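Local coordinates for protein L-lysine 6-oxidase (Marinomonas mediterranea, PDB 3WEU) that oxidises the epsilon-amino group of L-lysine with a built-in cysteine tryptophylquinone cofactor, releasing ammonium and the hydrogen peroxide that makes it antibacterial, at residues Val229-Tyr232 and Ser233-Ser237; Phe322-Phe326 and Asp327-Gly331; His471-Lys475 and Ala476-Val480; Arg504-Pro508 and Trp509-Phe513; Lys658-Val662 and Gly663-Gly667. All coordinates share one frame; numbering follows the deposited sequence.

Contact 1. Residues Val229-Tyr232 and Ser233-Ser237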
# COMPACT_ATOMS: atom_id res chain seq x y z
N VAL A 229 7.33 42.48 29.12
CA VAL A 229 6.96 43.46 30.20
C VAL A 229 8.24 43.85 30.92
O VAL A 229 8.94 43.00 31.49
CB VAL A 229 5.98 42.85 31.22
CG1 VAL A 229 5.63 43.85 32.35
CG2 VAL A 229 4.70 42.35 30.55
N VAL A 230 8.55 45.13 30.90
CA VAL A 230 9.67 45.66 31.59
C VAL A 230 9.12 46.38 32.83
O VAL A 230 8.26 47.28 32.70
CB VAL A 230 10.33 46.75 30.74
CG1 VAL A 230 11.44 47.48 31.52
CG2 VAL A 230 10.94 46.09 29.47
N THR A 231 9.61 45.96 33.99
CA THR A 231 9.14 46.53 35.26
C THR A 231 10.26 47.41 35.77
O THR A 231 11.42 46.97 35.92
CB THR A 231 8.77 45.41 36.22
OG1 THR A 231 7.74 44.60 35.63
CG2 THR A 231 8.26 45.99 37.57
N TYR A 232 9.93 48.65 36.05
CA TYR A 232 10.91 49.58 36.54
C TYR A 232 11.00 49.58 38.08
O TYR A 232 10.20 48.94 38.73
CB TYR A 232 10.59 50.96 36.05
CG TYR A 232 10.51 51.02 34.55
CD1 TYR A 232 11.66 51.07 33.78
CD2 TYR A 232 9.27 51.09 33.91
CE1 TYR A 232 11.59 51.14 32.38
CE2 TYR A 232 9.18 51.16 32.52
CZ TYR A 232 10.34 51.18 31.77
OH TYR A 232 10.22 51.27 30.41
N SER A 233 11.98 50.26 38.65
CA SER A 233 12.24 50.18 40.14
C SER A 233 11.07 50.54 40.99
O SER A 233 10.97 50.07 42.09
CB SER A 233 13.36 51.11 40.55
OG SER A 233 14.44 50.86 39.71
N ASP A 234 10.19 51.39 40.48
CA ASP A 234 9.02 51.81 41.20
C ASP A 234 7.83 50.94 40.94
O ASP A 234 6.73 51.30 41.31
CB ASP A 234 8.72 53.25 40.87
CG ASP A 234 8.24 53.43 39.41
OD1 ASP A 234 8.17 52.44 38.62
OD2 ASP A 234 7.93 54.59 39.08
N ASP A 235 8.03 49.76 40.34
CA ASP A 235 6.92 48.85 40.01
C ASP A 235 5.97 49.26 38.91
O ASP A 235 5.03 48.47 38.60
CB ASP A 235 6.16 48.34 41.24
CG ASP A 235 7.07 47.53 42.18
OD1 ASP A 235 7.63 46.47 41.74
OD2 ASP A 235 7.29 47.98 43.31
N SER A 236 6.23 50.42 38.28
CA SER A 236 5.48 50.74 37.06
C SER A 236 6.04 49.77 35.96
O SER A 236 7.10 49.14 36.12
CB SER A 236 5.74 52.21 36.59
OG SER A 236 7.10 52.48 36.37
N SER A 237 5.33 49.68 34.86
CA SER A 237 5.82 48.87 33.78
C SER A 237 5.35 49.38 32.44
O SER A 237 4.38 50.16 32.32
CB SER A 237 5.38 47.45 33.99
OG SER A 237 4.00 47.34 33.85
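Y232 and S236 close this beta hairpin, which illustrates how one aromatic side chain can flank a tight turn. With chi1 at -57°, CG of Y232 sits beside its own backbone N, and the ring lies obliquely alongside S236 and S237. Its CB lies 3.8 Å from OG of S236, and CD2 comes closer, 3.6 Å from the same S236 OG. Further along, one face of the ring receives CG1 of V230, offset toward the rim, while the phenol OH goes on to hydrogen-bond E238. In the backbone, Y232 N donates to S236 O (2.9 Å), and D235 N donates to Y232 O (2.8 Å), closing a type I turn. D235 takes a positive phi of 70°, the pattern of a type I turn with a G1 bulge. T231 pairs with S237 in a non-hydrogen-bonded bridge, their side chains on one face of the hairpin. Inside the turn D234 forms an Asx turn, its OD1 accepting from S236 N at 2.8 Å from above the carboxylate plane. That bond probably limits the rotation of the D234 carboxylate, tying one acidic side chain into the turn, while D235 turns outward to a salt bridge with K81.

Contact 2. Residues Phe322-Phe326 and Asp327-Gly331; sequences FSFQF and DYRDG
Y328 is wedged between F324 and F326, and its packing is close on both flanks. The F324 ring lies at 41° to it, with Y328 CD2 over the F324 face only 3.4 Å from F324 CE2. F326 is met differently: Y328 turns an edge to the F326 face, planes 85° apart, in a T-shaped pair with F326 CE1 and Y328 CD1 separated by 3.6 Å. The phenol oxygen is held by two hydrogen bonds. It donates to Q325 OE1 at 2.6 Å, in the amide plane and on a lone pair, and accepts from F324 N at 3.0 Å. Q325 reaches back this way because its chain bends at chi2, and its NE2 is held in turn by G320 O. The result is an aromatic cluster built within a single loop and seated on a type I turn from D327 to D330. An Asx turn reinforces that turn, D327 OD1 taking R329 N at 3.0 Å from above the carboxylate plane. Helix 336-344 closes over the inner side, where Y342 meets Y328 edge-to-face and N338 and R339 touch F326. The outer side, where F324 and R329 are both exposed, is much looser. There the guanidinium of R329 runs nearly parallel to the F324 ring, 9° between the planes, yet touches it obliquely through NH1 alone, 3.6 Å from F324 CE2.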
# COMPACT_ATOMS: atom_id res chain seq x y z
N PHE A 322 23.68 38.97 -14.17
CA PHE A 322 24.71 39.35 -13.23
C PHE A 322 26.09 39.34 -13.91
O PHE A 322 27.12 39.23 -13.27
CB PHE A 322 24.68 38.56 -11.96
CG PHE A 322 24.82 37.08 -12.13
CD1 PHE A 322 26.02 36.47 -11.95
CD2 PHE A 322 23.72 36.30 -12.43
CE1 PHE A 322 26.16 35.07 -12.04
CE2 PHE A 322 23.84 34.90 -12.52
CZ PHE A 322 25.05 34.29 -12.33
N SER A 323 26.10 39.50 -15.20
CA SER A 323 27.36 39.36 -15.90
C SER A 323 28.18 40.62 -15.90
O SER A 323 29.38 40.55 -16.08
CB SER A 323 27.16 38.91 -17.33
OG SER A 323 26.35 39.85 -17.97
N PHE A 324 27.55 41.74 -15.65
CA PHE A 324 28.14 43.07 -15.92
C PHE A 324 28.68 43.12 -17.37
O PHE A 324 29.83 43.47 -17.68
CB PHE A 324 29.20 43.45 -14.83
CG PHE A 324 28.61 43.71 -13.45
CD1 PHE A 324 28.30 42.61 -12.56
CD2 PHE A 324 28.37 45.03 -13.03
CE1 PHE A 324 27.74 42.84 -11.28
CE2 PHE A 324 27.80 45.25 -11.75
CZ PHE A 324 27.48 44.15 -10.90
N GLN A 325 27.82 42.68 -18.27
CA GLN A 325 28.20 42.70 -19.68
C GLN A 325 28.16 44.17 -20.08
O GLN A 325 28.80 44.54 -21.03
CB GLN A 325 27.34 41.74 -20.55
CG GLN A 325 25.91 42.12 -20.75
CD GLN A 325 24.97 41.96 -19.52
OE1 GLN A 325 25.30 42.33 -18.36
NE2 GLN A 325 23.84 41.40 -19.78
N PHE A 326 27.41 44.99 -19.34
CA PHE A 326 27.47 46.43 -19.48
C PHE A 326 27.48 46.91 -18.05
O PHE A 326 27.32 46.14 -17.13
CB PHE A 326 26.30 47.05 -20.29
CG PHE A 326 24.91 46.78 -19.71
CD1 PHE A 326 24.30 47.69 -18.85
CD2 PHE A 326 24.20 45.59 -20.01
CE1 PHE A 326 23.00 47.43 -18.30
CE2 PHE A 326 22.94 45.35 -19.47
CZ PHE A 326 22.32 46.29 -18.68
N ASP A 327 27.68 48.18 -17.89
CA ASP A 327 27.82 48.78 -16.62
C ASP A 327 26.49 49.07 -15.92
O ASP A 327 25.79 50.02 -16.29
CB ASP A 327 28.65 50.07 -16.77
CG ASP A 327 29.12 50.62 -15.42
OD1 ASP A 327 28.70 50.10 -14.32
OD2 ASP A 327 29.92 51.57 -15.45
N TYR A 328 26.14 48.27 -14.91
CA TYR A 328 24.86 48.41 -14.21
C TYR A 328 24.79 49.76 -13.45
O TYR A 328 23.70 50.23 -13.17
CB TYR A 328 24.52 47.19 -13.29
CG TYR A 328 24.48 45.83 -14.01
CD1 TYR A 328 24.11 45.70 -15.38
CD2 TYR A 328 24.92 44.68 -13.39
CE1 TYR A 328 24.14 44.44 -16.02
CE2 TYR A 328 24.92 43.43 -14.04
CZ TYR A 328 24.54 43.32 -15.30
OH TYR A 328 24.61 42.09 -15.84
N ARG A 329 25.93 50.41 -13.17
CA ARG A 329 25.94 51.64 -12.39
C ARG A 329 25.86 52.85 -13.28
O ARG A 329 25.68 53.94 -12.81
CB ARG A 329 27.21 51.71 -11.51
CG ARG A 329 27.19 50.67 -10.39
CD ARG A 329 28.49 50.69 -9.50
NE ARG A 329 28.40 49.70 -8.40
CZ ARG A 329 28.69 48.39 -8.50
NH1 ARG A 329 29.13 47.85 -9.64
NH2 ARG A 329 28.49 47.56 -7.45
N ASP A 330 26.00 52.69 -14.59
CA ASP A 330 25.88 53.81 -15.54
C ASP A 330 24.43 54.23 -15.78
O ASP A 330 23.68 53.56 -16.45
CB ASP A 330 26.63 53.46 -16.81
CG ASP A 330 26.57 54.55 -17.89
OD1 ASP A 330 25.92 55.56 -17.77
OD2 ASP A 330 27.15 54.34 -18.93
N GLY A 331 24.02 55.36 -15.18
CA GLY A 331 22.74 55.97 -15.28
C GLY A 331 22.50 56.82 -16.50
O GLY A 331 21.39 57.28 -16.70

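Contact 3. Residues His471-Lys475 and Ala476-Val480; sequences HYQDK and AYFDV
The amide of Q473 lies flat over the ring of Y477, the two planes 21° apart, with Q473 NE2 3.1 Å from Y477 CE1. The rest of the same side chain serves a second ring, since Q473 CG rests over one face of Y472, toward its rim. Q473 is therefore an aliphatic and amide filling between two tyrosines, and a water joins their far ends, 3.1 Å from Y472 OH and 3.2 Å from Y477 OH. A bend at chi2 (-108°) lays the amide along the Y477 face. F478 stands next in line: its CD1 is at the edge of the Y477 ring, in plane, and Y477 CD2 covers one of its own faces, while Y472 O approaches the edge of the F478 ring, 3.4 Å from CZ. Behind these groups the helix starts with a textbook N-cap. D474 OD1 accepts from Y477 N at 3.0 Å, nearly straight along the carboxylate C-O bond, and D474 O receives F478 N. From the residue after the cap, K475 reaches one turn on to D479 in an i to i+4 salt bridge, K475 NZ meeting D479 OD2 at 2.7 Å on the syn lone pair. The other oxygen, D479 OD1, takes a water (2.9 Å) that also donates to K475 O. The arrangement spans the loop before helix 475-481 and the start of that helix. A backbone bond ties D479 to L163, while the approaching segment is fixed by a backbone bond from Y472 to C496, by R487 packed on the Y472 ring as a cation-pi pair, and by H471 meeting W243 of strand 237-247 edge-to-face.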
# COMPACT_ATOMS: atom_id res chain seq x y z
N HIS A 471 -1.90 41.45 16.88
CA HIS A 471 -2.29 40.42 17.76
C HIS A 471 -3.82 40.45 17.97
O HIS A 471 -4.40 41.52 18.16
CB HIS A 471 -1.67 40.66 19.14
CG HIS A 471 -0.20 40.43 19.20
ND1 HIS A 471 0.40 39.84 20.29
CD2 HIS A 471 0.80 40.77 18.35
CE1 HIS A 471 1.71 39.78 20.10
NE2 HIS A 471 1.98 40.34 18.92
N TYR A 472 -4.44 39.31 17.88
CA TYR A 472 -5.82 39.12 18.28
C TYR A 472 -5.82 38.73 19.77
O TYR A 472 -5.27 37.73 20.14
CB TYR A 472 -6.40 38.01 17.54
CG TYR A 472 -7.87 37.70 17.80
CD1 TYR A 472 -8.87 38.62 17.50
CD2 TYR A 472 -8.24 36.47 18.30
CE1 TYR A 472 -10.21 38.30 17.69
CE2 TYR A 472 -9.56 36.13 18.50
CZ TYR A 472 -10.52 37.05 18.19
OH TYR A 472 -11.79 36.67 18.40
N GLN A 473 -6.41 39.55 20.60
CA GLN A 473 -6.53 39.23 22.06
C GLN A 473 -5.23 39.04 22.80
O GLN A 473 -4.13 39.38 22.35
CB GLN A 473 -7.35 37.93 22.26
CG GLN A 473 -8.64 37.76 21.48
CD GLN A 473 -9.89 37.90 22.34
OE1 GLN A 473 -9.86 38.52 23.38
NE2 GLN A 473 -10.98 37.31 21.91
N ASP A 474 -5.32 38.37 23.95
CA ASP A 474 -4.26 38.43 24.93
C ASP A 474 -4.29 37.21 25.83
O ASP A 474 -5.15 36.30 25.68
CB ASP A 474 -4.39 39.71 25.75
CG ASP A 474 -5.65 39.70 26.64
OD1 ASP A 474 -6.35 38.66 26.80
OD2 ASP A 474 -5.94 40.76 27.18
N LYS A 475 -3.27 37.12 26.70
CA LYS A 475 -3.04 35.93 27.48
C LYS A 475 -4.32 35.56 28.27
O LYS A 475 -4.75 34.41 28.27
CB LYS A 475 -1.84 36.13 28.45
CG LYS A 475 -1.75 35.05 29.49
CD LYS A 475 -0.47 35.17 30.32
CE LYS A 475 -0.27 33.95 31.22
NZ LYS A 475 -1.40 33.78 32.21
N ALA A 476 -4.94 36.53 28.91
CA ALA A 476 -6.14 36.20 29.78
C ALA A 476 -7.27 35.54 28.93
O ALA A 476 -7.91 34.54 29.34
CB ALA A 476 -6.64 37.46 30.47
N TYR A 477 -7.44 36.04 27.70
CA TYR A 477 -8.45 35.43 26.79
C TYR A 477 -8.14 33.98 26.51
O TYR A 477 -8.96 33.07 26.69
CB TYR A 477 -8.62 36.27 25.50
CG TYR A 477 -9.48 35.52 24.54
CD1 TYR A 477 -10.87 35.63 24.56
CD2 TYR A 477 -8.92 34.62 23.64
CE1 TYR A 477 -11.65 34.85 23.72
CE2 TYR A 477 -9.68 33.86 22.80
CZ TYR A 477 -11.06 33.97 22.82
OH TYR A 477 -11.81 33.15 21.99
N PHE A 478 -6.91 33.68 26.08
CA PHE A 478 -6.59 32.34 25.71
C PHE A 478 -6.53 31.38 26.87
O PHE A 478 -6.82 30.16 26.68
CB PHE A 478 -5.28 32.29 24.87
CG PHE A 478 -5.36 33.10 23.60
CD1 PHE A 478 -6.26 32.73 22.58
CD2 PHE A 478 -4.51 34.14 23.39
CE1 PHE A 478 -6.38 33.48 21.44
CE2 PHE A 478 -4.59 34.88 22.23
CZ PHE A 478 -5.54 34.56 21.26
N ASP A 479 -6.08 31.89 28.02
CA ASP A 479 -6.04 31.10 29.27
C ASP A 479 -7.41 30.37 29.44
O ASP A 479 -7.48 29.14 29.70
CB ASP A 479 -5.74 32.05 30.46
CG ASP A 479 -4.22 32.16 30.76
OD1 ASP A 479 -3.38 31.45 30.12
OD2 ASP A 479 -3.87 32.96 31.64
N VAL A 480 -8.48 31.13 29.23
CA VAL A 480 -9.86 30.65 29.47
C VAL A 480 -10.48 29.91 28.29
O VAL A 480 -11.13 28.89 28.49
CB VAL A 480 -10.75 31.83 29.88
CG1 VAL A 480 -12.26 31.48 29.93
CG2 VAL A 480 -10.21 32.38 31.20
O HOH W 1 -12.24 33.68 18.83
O HOH W 2 -3.00 32.16 27.37

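Contact 4. Residues Arg504-Pro508 and Trp509-Phe513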
# COMPACT_ATOMS: atom_id res chain seq x y z
N ARG A 504 -1.04 27.04 7.52
CA ARG A 504 -1.36 26.68 6.13
C ARG A 504 -0.37 25.73 5.49
O ARG A 504 -0.66 25.09 4.47
CB ARG A 504 -1.46 27.96 5.28
CG ARG A 504 -2.72 28.73 5.60
CD ARG A 504 -2.66 30.05 4.89
NE ARG A 504 -3.89 30.84 5.06
CZ ARG A 504 -4.18 31.54 6.14
NH1 ARG A 504 -3.33 31.51 7.20
NH2 ARG A 504 -5.32 32.22 6.20
N MET A 505 0.83 25.63 6.07
CA MET A 505 1.92 24.88 5.48
C MET A 505 1.63 23.39 5.58
O MET A 505 0.69 22.97 6.29
CB MET A 505 3.25 25.18 6.18
CG MET A 505 3.58 26.64 6.41
SD MET A 505 3.32 27.69 4.97
CE MET A 505 4.79 27.27 4.07
N ALA A 506 2.43 22.58 4.89
CA ALA A 506 2.18 21.15 4.92
C ALA A 506 2.30 20.60 6.33
O ALA A 506 3.08 21.06 7.17
CB ALA A 506 3.10 20.39 3.99
N CYS A 507 1.48 19.59 6.56
CA CYS A 507 1.42 18.88 7.84
C CYS A 507 1.63 17.41 7.60
O CYS A 507 0.68 16.69 7.14
CB CYS A 507 0.06 19.13 8.47
SG CYS A 507 0.02 18.48 10.15
N PRO A 508 2.87 16.90 7.83
CA PRO A 508 4.06 17.56 8.35
C PRO A 508 4.87 18.31 7.27
O PRO A 508 4.74 18.02 6.08
CB PRO A 508 4.88 16.41 8.88
CG PRO A 508 4.61 15.34 7.92
CD PRO A 508 3.16 15.50 7.50
N TRP A 509 5.72 19.23 7.73
CA TRP A 509 6.52 20.12 6.84
C TRP A 509 7.42 19.37 5.91
O TRP A 509 7.69 19.84 4.80
CB TRP A 509 7.36 21.08 7.64
CG TRP A 509 8.43 20.43 8.46
CD1 TRP A 509 8.35 20.05 9.74
CD2 TRP A 509 9.76 20.13 8.03
NE1 TRP A 509 9.53 19.49 10.16
CE2 TRP A 509 10.41 19.50 9.11
CE3 TRP A 509 10.45 20.31 6.84
CZ2 TRP A 509 11.74 19.16 9.06
CZ3 TRP A 509 11.75 19.89 6.77
CH2 TRP A 509 12.38 19.33 7.87
N GLN A 510 7.84 18.20 6.31
CA GLN A 510 8.76 17.40 5.44
C GLN A 510 8.12 17.11 4.07
O GLN A 510 8.83 16.85 3.13
CB GLN A 510 9.24 16.13 6.12
CG GLN A 510 10.14 16.30 7.31
CD GLN A 510 9.38 16.39 8.65
OE1 GLN A 510 8.15 16.64 8.69
NE2 GLN A 510 10.09 16.17 9.73
N ALA A 511 6.78 17.22 3.93
CA ALA A 511 6.16 17.20 2.59
C ALA A 511 6.51 18.44 1.77
O ALA A 511 6.75 18.33 0.61
CB ALA A 511 4.64 17.11 2.69
N ASP A 512 6.47 19.63 2.37
CA ASP A 512 6.85 20.83 1.61
C ASP A 512 8.30 20.63 1.16
O ASP A 512 8.62 20.95 0.02
CB ASP A 512 6.67 22.12 2.39
CG ASP A 512 5.22 22.52 2.57
OD1 ASP A 512 4.41 22.25 1.62
OD2 ASP A 512 4.94 23.19 3.61
N PHE A 513 9.16 20.09 2.04
CA PHE A 513 10.58 19.91 1.76
C PHE A 513 10.75 18.91 0.64
O PHE A 513 11.47 19.19 -0.34
CB PHE A 513 11.29 19.48 3.05
CG PHE A 513 12.84 19.40 2.98
CD1 PHE A 513 13.58 20.07 2.11
CD2 PHE A 513 13.50 18.68 3.94
CE1 PHE A 513 14.99 20.04 2.14
CE2 PHE A 513 14.89 18.64 4.00
CZ PHE A 513 15.63 19.33 3.06
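A506 and D512 carry the main polar link of this buried loop-to-helix corner. A506 N donates to D512 OD2 at 2.9 Å, reaching the oxygen from 38° above the carboxylate plane. A second hydrogen bond is purely backbone, from A511 N to P508 O (3.1 Å), and F513 N follows with one to W509 O. Van der Waals contacts lie close by. The methyl of A506 presses on the same carboxylate, with CB 3.3 Å from D512 CG, and makes an apolar contact with A511 CB at 3.8 Å. M505 crosses D512 at about a right angle, its CB 3.7 Å from D512 OD2. Among the flat groups, Q510 bends at chi2 (90°) and lays its amide carbon CD over one face of W509, 3.3 Å above the ring plane. This bend also brings Q510 OE1 to 3.3 Å from P508 CB, the proline being set into the corner by a cis peptide bond. Outside the two segments, D219 accepts from W509 N, K93 bonds A506 O, and W626 meets W509 edge-to-face. The corner leads into helix 510-515, which is followed by C516, whose thioether link to W581 makes the quinone cofactor. Chemically the two side-chain acceptors contrast: D512 OD2 is held by a backbone N-H, whereas Q510 OE1 is buried against proline carbons with no partner in the model, which is probably an energetic cost.

Contact 5. Residues Lys658-Val662 and Gly663-Gly667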
# COMPACT_ATOMS: atom_id res chain seq x y z
N LYS A 658 24.42 1.67 -4.93
CA LYS A 658 24.68 0.63 -5.91
C LYS A 658 24.98 1.26 -7.19
O LYS A 658 24.30 2.25 -7.60
CB LYS A 658 23.44 -0.25 -6.05
CG LYS A 658 23.69 -1.56 -6.80
CD LYS A 658 22.61 -2.62 -6.52
CE LYS A 658 21.81 -2.31 -5.25
NZ LYS A 658 21.39 -3.51 -4.49
N GLU A 659 25.98 0.73 -7.85
CA GLU A 659 26.35 1.20 -9.19
C GLU A 659 25.73 0.24 -10.17
O GLU A 659 26.12 -0.96 -10.23
CB GLU A 659 27.85 1.24 -9.30
CG GLU A 659 28.37 1.72 -10.63
CD GLU A 659 29.90 1.84 -10.70
OE1 GLU A 659 30.59 1.92 -9.64
OE2 GLU A 659 30.40 1.89 -11.84
N VAL A 660 24.74 0.70 -10.94
CA VAL A 660 24.00 -0.20 -11.84
C VAL A 660 24.57 -0.01 -13.24
O VAL A 660 24.62 1.12 -13.73
CB VAL A 660 22.52 0.17 -11.85
CG1 VAL A 660 21.75 -0.57 -12.94
CG2 VAL A 660 21.88 0.02 -10.47
N LEU A 661 25.01 -1.08 -13.88
CA LEU A 661 25.51 -1.01 -15.22
C LEU A 661 24.37 -0.79 -16.21
O LEU A 661 23.32 -1.42 -16.07
CB LEU A 661 26.33 -2.25 -15.57
CG LEU A 661 27.51 -2.50 -14.62
CD1 LEU A 661 28.19 -3.77 -15.07
CD2 LEU A 661 28.51 -1.31 -14.49
N VAL A 662 24.56 0.06 -17.23
CA VAL A 662 23.43 0.36 -18.08
C VAL A 662 22.87 -0.91 -18.79
O VAL A 662 21.66 -1.04 -18.96
CB VAL A 662 23.74 1.49 -19.06
CG1 VAL A 662 22.61 1.62 -20.06
CG2 VAL A 662 23.81 2.77 -18.22
N GLY A 663 23.72 -1.86 -19.07
CA GLY A 663 23.24 -3.07 -19.71
C GLY A 663 22.40 -3.94 -18.82
O GLY A 663 21.74 -4.88 -19.31
N GLN A 664 22.43 -3.67 -17.54
CA GLN A 664 21.51 -4.33 -16.62
C GLN A 664 20.09 -3.93 -16.94
O GLN A 664 19.19 -4.73 -16.83
CB GLN A 664 21.82 -4.11 -15.18
CG GLN A 664 23.07 -4.81 -14.74
CD GLN A 664 23.40 -4.56 -13.32
OE1 GLN A 664 24.26 -3.74 -12.99
NE2 GLN A 664 22.75 -5.31 -12.43
N VAL A 665 19.90 -2.68 -17.29
CA VAL A 665 18.60 -2.17 -17.69
C VAL A 665 18.26 -2.53 -19.14
O VAL A 665 17.14 -2.90 -19.44
CB VAL A 665 18.59 -0.64 -17.58
CG1 VAL A 665 17.26 -0.10 -18.10
CG2 VAL A 665 18.92 -0.20 -16.19
N THR A 666 19.17 -2.39 -20.06
CA THR A 666 18.82 -2.53 -21.43
C THR A 666 18.90 -3.94 -21.91
O THR A 666 18.34 -4.28 -22.96
CB THR A 666 19.74 -1.73 -22.34
OG1 THR A 666 21.05 -2.25 -22.29
CG2 THR A 666 19.71 -0.25 -21.90
N GLY A 667 19.66 -4.75 -21.23
CA GLY A 667 19.91 -6.12 -21.73
C GLY A 667 21.06 -6.24 -22.69
O GLY A 667 21.42 -7.34 -23.08
O HOH W 3 26.13 -3.92 -11.05
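Q664 leaves the helix with CG beside its own backbone N (chi1 -70°) and then runs straight (chi2 179°), a course that carries its amide back to L661. There Q664 OE1 accepts from L661 N at 2.9 Å, with the donor tilted 28° from the amide plane. The favour is returned by the backbone, Q664 N donating to L661 O at 2.8 Å, from well above the carbonyl plane. The two residues are thus doubly linked across the junction where strand 656-661 passes straight into helix 662-666. OE1 has a second partner in a water, 2.7 Å away, which also donates to E659 O and so extends the bridge two residues back along the strand. The CB of L661 lies alongside the same oxygen, 3.6 Å from Q664 OE1. The neighbouring residues add helical contacts: V662 O receives T666 N at 3.0 Å and, more weakly, V665 N, while V662 CG1 touches T666 CG2 at 3.9 Å. V660 CG1 meets V665 CG2 more loosely, at 4.3 Å. T666 turns its hydroxyl outside these segments, to D671. NE2 of Q664 reaches across to the second subunit, donating to O of Q664 there, and L661 packs on G667 of that subunit. With OE1 taken by a backbone N-H and a water and NE2 by the partner chain, the amide's orientation is fixed by bonds at both ends, and one side chain joins the strand-helix turn to the subunit interface.

The five contacts follow one another along the chain without interleaving, and none touches another. Contacts 1 and 3 are the nearest neighbours in space, their closest atoms about 9 Å apart; the second strand of the contact 1 hairpin, 237-247, also carries W243, whose ring meets H471 of contact 3. Contacts 3 and 4 both belong to the C-terminal domain of the LodA family, with centres about 27 Å apart. Contact 4, about 10 Å from the chain centre, leads to the cofactor cysteine, whereas the other four lie about 29 to 39 Å out. Contacts 1 and 5 stand about 74 Å apart on opposite sides of the centre, placing the peripheral hairpin far from the interface with the second subunit at contact 5.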